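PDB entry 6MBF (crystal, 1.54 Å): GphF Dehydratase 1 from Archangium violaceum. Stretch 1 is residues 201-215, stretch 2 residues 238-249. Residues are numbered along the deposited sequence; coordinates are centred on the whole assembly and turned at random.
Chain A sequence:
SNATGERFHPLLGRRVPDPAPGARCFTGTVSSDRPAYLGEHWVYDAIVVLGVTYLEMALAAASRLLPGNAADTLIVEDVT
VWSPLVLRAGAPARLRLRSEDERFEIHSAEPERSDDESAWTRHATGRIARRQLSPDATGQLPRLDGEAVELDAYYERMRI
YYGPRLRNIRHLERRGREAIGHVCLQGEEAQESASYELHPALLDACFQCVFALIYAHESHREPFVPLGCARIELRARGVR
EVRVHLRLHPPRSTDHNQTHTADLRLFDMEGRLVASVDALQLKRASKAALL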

# COMPACT_ATOMS: atom_id res chain seq x y z
N ALA A 201 4.35 -5.41 -1.36
CA ALA A 201 5.54 -5.49 -0.51
C ALA A 201 6.49 -4.34 -0.79
O ALA A 201 7.14 -3.82 0.12
CB ALA A 201 6.25 -6.83 -0.72
N LEU A 202 6.60 -3.94 -2.06
CA LEU A 202 7.50 -2.84 -2.40
C LEU A 202 6.95 -1.51 -1.89
O LEU A 202 7.68 -0.72 -1.27
CB LEU A 202 7.72 -2.81 -3.92
CG LEU A 202 8.81 -1.85 -4.42
CD1 LEU A 202 9.43 -2.39 -5.69
CD2 LEU A 202 8.22 -0.47 -4.70
N LEU A 203 5.67 -1.22 -2.12
CA LEU A 203 5.13 0.04 -1.63
C LEU A 203 5.11 0.08 -0.11
O LEU A 203 5.42 1.11 0.49
CB LEU A 203 3.74 0.30 -2.22
CG LEU A 203 3.18 1.68 -1.88
CD1 LEU A 203 4.09 2.79 -2.40
CD2 LEU A 203 1.75 1.82 -2.43
N ASP A 204 4.78 -1.04 0.55
CA ASP A 204 4.87 -1.09 2.01
C ASP A 204 6.28 -0.78 2.49
O ASP A 204 6.45 -0.08 3.50
CB ASP A 204 4.44 -2.46 2.53
CG ASP A 204 4.72 -2.62 4.01
OD1 ASP A 204 3.97 -2.04 4.83
OD2 ASP A 204 5.70 -3.31 4.35
N ALA A 205 7.30 -1.29 1.80
CA ALA A 205 8.68 -0.97 2.18
C ALA A 205 8.94 0.53 2.11
O ALA A 205 9.60 1.10 2.99
CB ALA A 205 9.66 -1.74 1.29
N CYS A 206 8.40 1.20 1.08
CA CYS A 206 8.55 2.65 1.00
C CYS A 206 7.85 3.34 2.16
O CYS A 206 8.39 4.28 2.75
CB CYS A 206 8.01 3.16 -0.34
SG CYS A 206 8.92 2.55 -1.79
N PHE A 207 6.64 2.89 2.50
CA PHE A 207 5.95 3.49 3.64
C PHE A 207 6.69 3.20 4.94
O PHE A 207 6.71 4.05 5.84
CB PHE A 207 4.50 3.00 3.71
CG PHE A 207 3.61 3.49 2.58
CD1 PHE A 207 4.09 4.34 1.58
CD2 PHE A 207 2.29 3.08 2.51
CE1 PHE A 207 3.25 4.78 0.54
CE2 PHE A 207 1.45 3.51 1.48
CZ PHE A 207 1.93 4.36 0.50
N GLN A 208 7.34 2.04 5.05
CA GLN A 208 8.11 1.74 6.25
C GLN A 208 9.32 2.66 6.40
O GLN A 208 9.79 2.89 7.53
CB GLN A 208 8.53 0.27 6.27
CG GLN A 208 7.39 -0.72 6.58
CD GLN A 208 7.93 -2.02 7.11
OE1 GLN A 208 8.73 -2.02 8.05
NE2 GLN A 208 7.51 -3.13 6.51
N CYS A 209 9.86 3.19 5.29
CA CYS A 209 10.87 4.24 5.39
C CYS A 209 10.34 5.45 6.14
O CYS A 209 11.07 6.07 6.93
CB CYS A 209 11.35 4.65 3.99
SG CYS A 209 12.28 3.39 3.09
N VAL A 210 9.07 5.80 5.93
CA VAL A 210 8.47 6.89 6.70
C VAL A 210 8.40 6.50 8.17
O VAL A 210 8.72 7.31 9.06
CB VAL A 210 7.07 7.26 6.16
CG1 VAL A 210 6.54 8.50 6.91
CG2 VAL A 210 7.11 7.50 4.67
N PHE A 211 7.99 5.25 8.45
CA PHE A 211 7.94 4.77 9.83
C PHE A 211 9.30 4.89 10.51
O PHE A 211 9.39 5.31 11.68
CB PHE A 211 7.50 3.30 9.87
CG PHE A 211 6.08 3.05 9.43
CD1 PHE A 211 5.16 4.08 9.31
CD2 PHE A 211 5.66 1.75 9.19
CE1 PHE A 211 3.85 3.81 8.93
CE2 PHE A 211 4.36 1.48 8.81
CZ PHE A 211 3.46 2.51 8.68
N ALA A 212 10.36 4.49 9.81
CA ALA A 212 11.70 4.51 10.40
C ALA A 212 12.11 5.92 10.79
O ALA A 212 12.79 6.12 11.80
CB ALA A 212 12.71 3.90 9.42
N LEU A 213 11.71 6.93 10.01
CA LEU A 213 12.01 8.31 10.39
C LEU A 213 11.20 8.73 11.62
O LEU A 213 11.75 9.28 12.58
CB LEU A 213 11.75 9.25 9.22
CG LEU A 213 13.03 9.70 8.53
CD1 LEU A 213 13.69 8.50 7.85
CD2 LEU A 213 12.74 10.81 7.54
N ILE A 214 9.89 8.45 11.60
CA ILE A 214 9.03 8.80 12.73
C ILE A 214 9.56 8.19 14.03
O ILE A 214 9.72 8.87 15.04
CB ILE A 214 7.58 8.36 12.46
CG1 ILE A 214 6.96 9.19 11.32
CG2 ILE A 214 6.75 8.45 13.72
CD1 ILE A 214 5.70 8.57 10.75
N TYR A 215 9.85 6.88 14.01
CA TYR A 215 10.13 6.14 15.24
C TYR A 215 11.51 6.43 15.79
O TYR A 215 11.84 5.96 16.89
CB TYR A 215 9.93 4.64 15.00
CG TYR A 215 8.47 4.28 14.76
CD1 TYR A 215 8.11 3.30 13.85
CD2 TYR A 215 7.46 4.93 15.46
CE1 TYR A 215 6.77 2.97 13.64
CE2 TYR A 215 6.13 4.62 15.25
CZ TYR A 215 5.79 3.64 14.34
OH TYR A 215 4.47 3.32 14.14
N GLY A 238 5.16 -3.50 -12.67
CA GLY A 238 6.02 -4.64 -12.40
C GLY A 238 7.41 -4.30 -11.89
O GLY A 238 8.34 -5.09 -12.10
N VAL A 239 7.57 -3.18 -11.21
CA VAL A 239 8.88 -2.76 -10.71
C VAL A 239 9.24 -3.57 -9.47
O VAL A 239 8.38 -3.83 -8.62
CB VAL A 239 8.86 -1.24 -10.42
CG1 VAL A 239 10.14 -0.82 -9.72
CG2 VAL A 239 8.66 -0.46 -11.71
N ARG A 240 10.51 -3.98 -9.36
CA ARG A 240 10.98 -4.80 -8.24
C ARG A 240 11.94 -4.07 -7.32
O ARG A 240 12.28 -4.60 -6.26
CB ARG A 240 11.68 -6.07 -8.75
CG ARG A 240 10.94 -6.81 -9.87
CD ARG A 240 11.56 -8.18 -10.13
NE ARG A 240 12.95 -8.09 -10.58
CZ ARG A 240 13.76 -9.14 -10.69
NH1 ARG A 240 13.31 -10.35 -10.38
NH2 ARG A 240 15.01 -8.98 -11.11
N GLU A 241 12.38 -2.87 -7.69
CA GLU A 241 13.49 -2.21 -7.01
C GLU A 241 13.41 -0.73 -7.31
O GLU A 241 13.29 -0.34 -8.48
CB GLU A 241 14.83 -2.80 -7.48
CG GLU A 241 16.04 -2.25 -6.74
CD GLU A 241 17.34 -2.93 -7.14
OE1 GLU A 241 17.33 -3.71 -8.12
OE2 GLU A 241 18.37 -2.67 -6.49
N VAL A 242 13.45 0.10 -6.26
CA VAL A 242 13.40 1.55 -6.42
C VAL A 242 14.30 2.22 -5.40
O VAL A 242 14.68 1.63 -4.38
CB VAL A 242 11.98 2.15 -6.27
CG1 VAL A 242 11.02 1.64 -7.35
CG2 VAL A 242 11.43 1.86 -4.88
N ARG A 243 14.65 3.46 -5.69
CA ARG A 243 15.07 4.41 -4.67
C ARG A 243 13.90 5.34 -4.42
O ARG A 243 13.25 5.80 -5.36
CB ARG A 243 16.31 5.18 -5.10
CG ARG A 243 17.55 4.30 -5.23
CD ARG A 243 18.79 5.18 -5.38
NE ARG A 243 20.02 4.40 -5.45
CZ ARG A 243 20.56 3.94 -6.58
NH1 ARG A 243 19.99 4.17 -7.75
NH2 ARG A 243 21.68 3.23 -6.53
N VAL A 244 13.60 5.60 -3.16
CA VAL A 244 12.42 6.37 -2.80
C VAL A 244 12.86 7.60 -2.02
O VAL A 244 13.66 7.49 -1.08
CB VAL A 244 11.40 5.54 -2.00
CG1 VAL A 244 12.06 4.85 -0.81
CG2 VAL A 244 10.23 6.42 -1.57
N HIS A 245 12.35 8.76 -2.42
CA HIS A 245 12.51 9.98 -1.64
C HIS A 245 11.21 10.24 -0.89
O HIS A 245 10.13 10.17 -1.48
CB HIS A 245 12.87 11.16 -2.55
CG HIS A 245 12.99 12.46 -1.84
ND1 HIS A 245 12.37 13.61 -2.28
CD2 HIS A 245 13.62 12.79 -0.69
CE1 HIS A 245 12.63 14.59 -1.44
NE2 HIS A 245 13.39 14.12 -0.46
N LEU A 246 11.31 10.53 0.40
CA LEU A 246 10.12 10.81 1.21
C LEU A 246 10.31 12.12 1.95
O LEU A 246 11.43 12.50 2.29
CB LEU A 246 9.82 9.67 2.20
CG LEU A 246 10.76 9.53 3.40
CD1 LEU A 246 10.31 10.37 4.60
CD2 LEU A 246 10.84 8.09 3.82
N ARG A 247 9.20 12.81 2.21
CA ARG A 247 9.21 14.04 2.99
C ARG A 247 8.05 14.03 3.97
O ARG A 247 6.88 14.00 3.56
CB ARG A 247 9.16 15.28 2.09
CG ARG A 247 9.07 16.59 2.89
CD ARG A 247 9.05 17.85 2.00
NE ARG A 247 10.27 18.00 1.21
CZ ARG A 247 10.31 18.08 -0.12
NH1 ARG A 247 9.20 18.02 -0.84
NH2 ARG A 247 11.48 18.22 -0.74
N LEU A 248 8.36 14.06 5.26
CA LEU A 248 7.34 14.19 6.28
C LEU A 248 6.92 15.64 6.43
O LEU A 248 7.76 16.55 6.41
CB LEU A 248 7.87 13.65 7.62
CG LEU A 248 7.68 12.15 7.83
CD1 LEU A 248 8.71 11.61 8.82
CD2 LEU A 248 6.26 11.85 8.32
N HIS A 249 5.62 15.87 6.55
CA HIS A 249 5.11 17.19 6.83
C HIS A 249 5.48 17.59 8.26
O HIS A 249 5.77 16.73 9.10
CB HIS A 249 3.59 17.23 6.64
CG HIS A 249 3.16 17.08 5.22
ND1 HIS A 249 1.90 17.45 4.78
CD2 HIS A 249 3.81 16.62 4.13
CE1 HIS A 249 1.80 17.22 3.49
NE2 HIS A 249 2.95 16.71 3.06

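What holds the helix of 201-214 against the strand of 241-248? The answer is apolar packing, for no hydrogen bond crosses between the two stretches. The axes approach to 9.0 Å at an angle of 43° between their N-to-C directions, and 533 Å² of surface is buried, both sides summed. Alternation along the strand supplies one half of the contact: V242, V244, L246 and L248 all point toward the helix, while E241, R243 and R247 point away. The helix answers with L202, C206, C209, V210, L213 and I214, recurring at steps of three or four residues, with adjacent pairs at C209-V210 and L213-I214, so that they fall on the side of the helix near the strand.

How do the branched aliphatic side chains fit together? L246 has the largest covered area: CD2 of L246 lies 3.5 Å from CB of C209 and 3.9 Å from CG2 of V210, and CD1 of L246 lies 3.8 Å from CD2 of L213. L248 continues the packing, with both methyls near V210 and I214. Its CD2 is 3.6 Å from CG1 of V210, and its CD1 is 3.9 Å from both CB of L213 and CG1 of I214. The CB of I214 points sideways, but the end of its side chain comes nearer, which brings it within reach of L248.

What do the two cysteines contribute? Both use the m rotamer, and both act here as compact apolar groups beside the valines. SG of C206 touches two of them, 4.0 Å from CG2 of V242 and 3.9 Å from CB of V244. One helical turn on, SG of C209 lies 4.2 Å from CG1 of V244. The contact thus passes from valines to leucines along the strand, with C209 touching both V244 and L246.

Where does a side chain meet backbone rather than another side chain? This happens chiefly at L202, near the start of the strand. CD1 of L202 is 3.4 Å from O of V239, 3.4 Å from C of R240 and 3.6 Å from N of E241, so this methyl rests on the chain leading into the strand. Its other methyl, CD2 of L202, packs 4.0 Å from CG2 of V242. The covering has a polar cost: N of E241 is buried by the contact and has no partner anywhere in the model. Since a methyl cannot accept a hydrogen bond, L202 shields that amide without satisfying it.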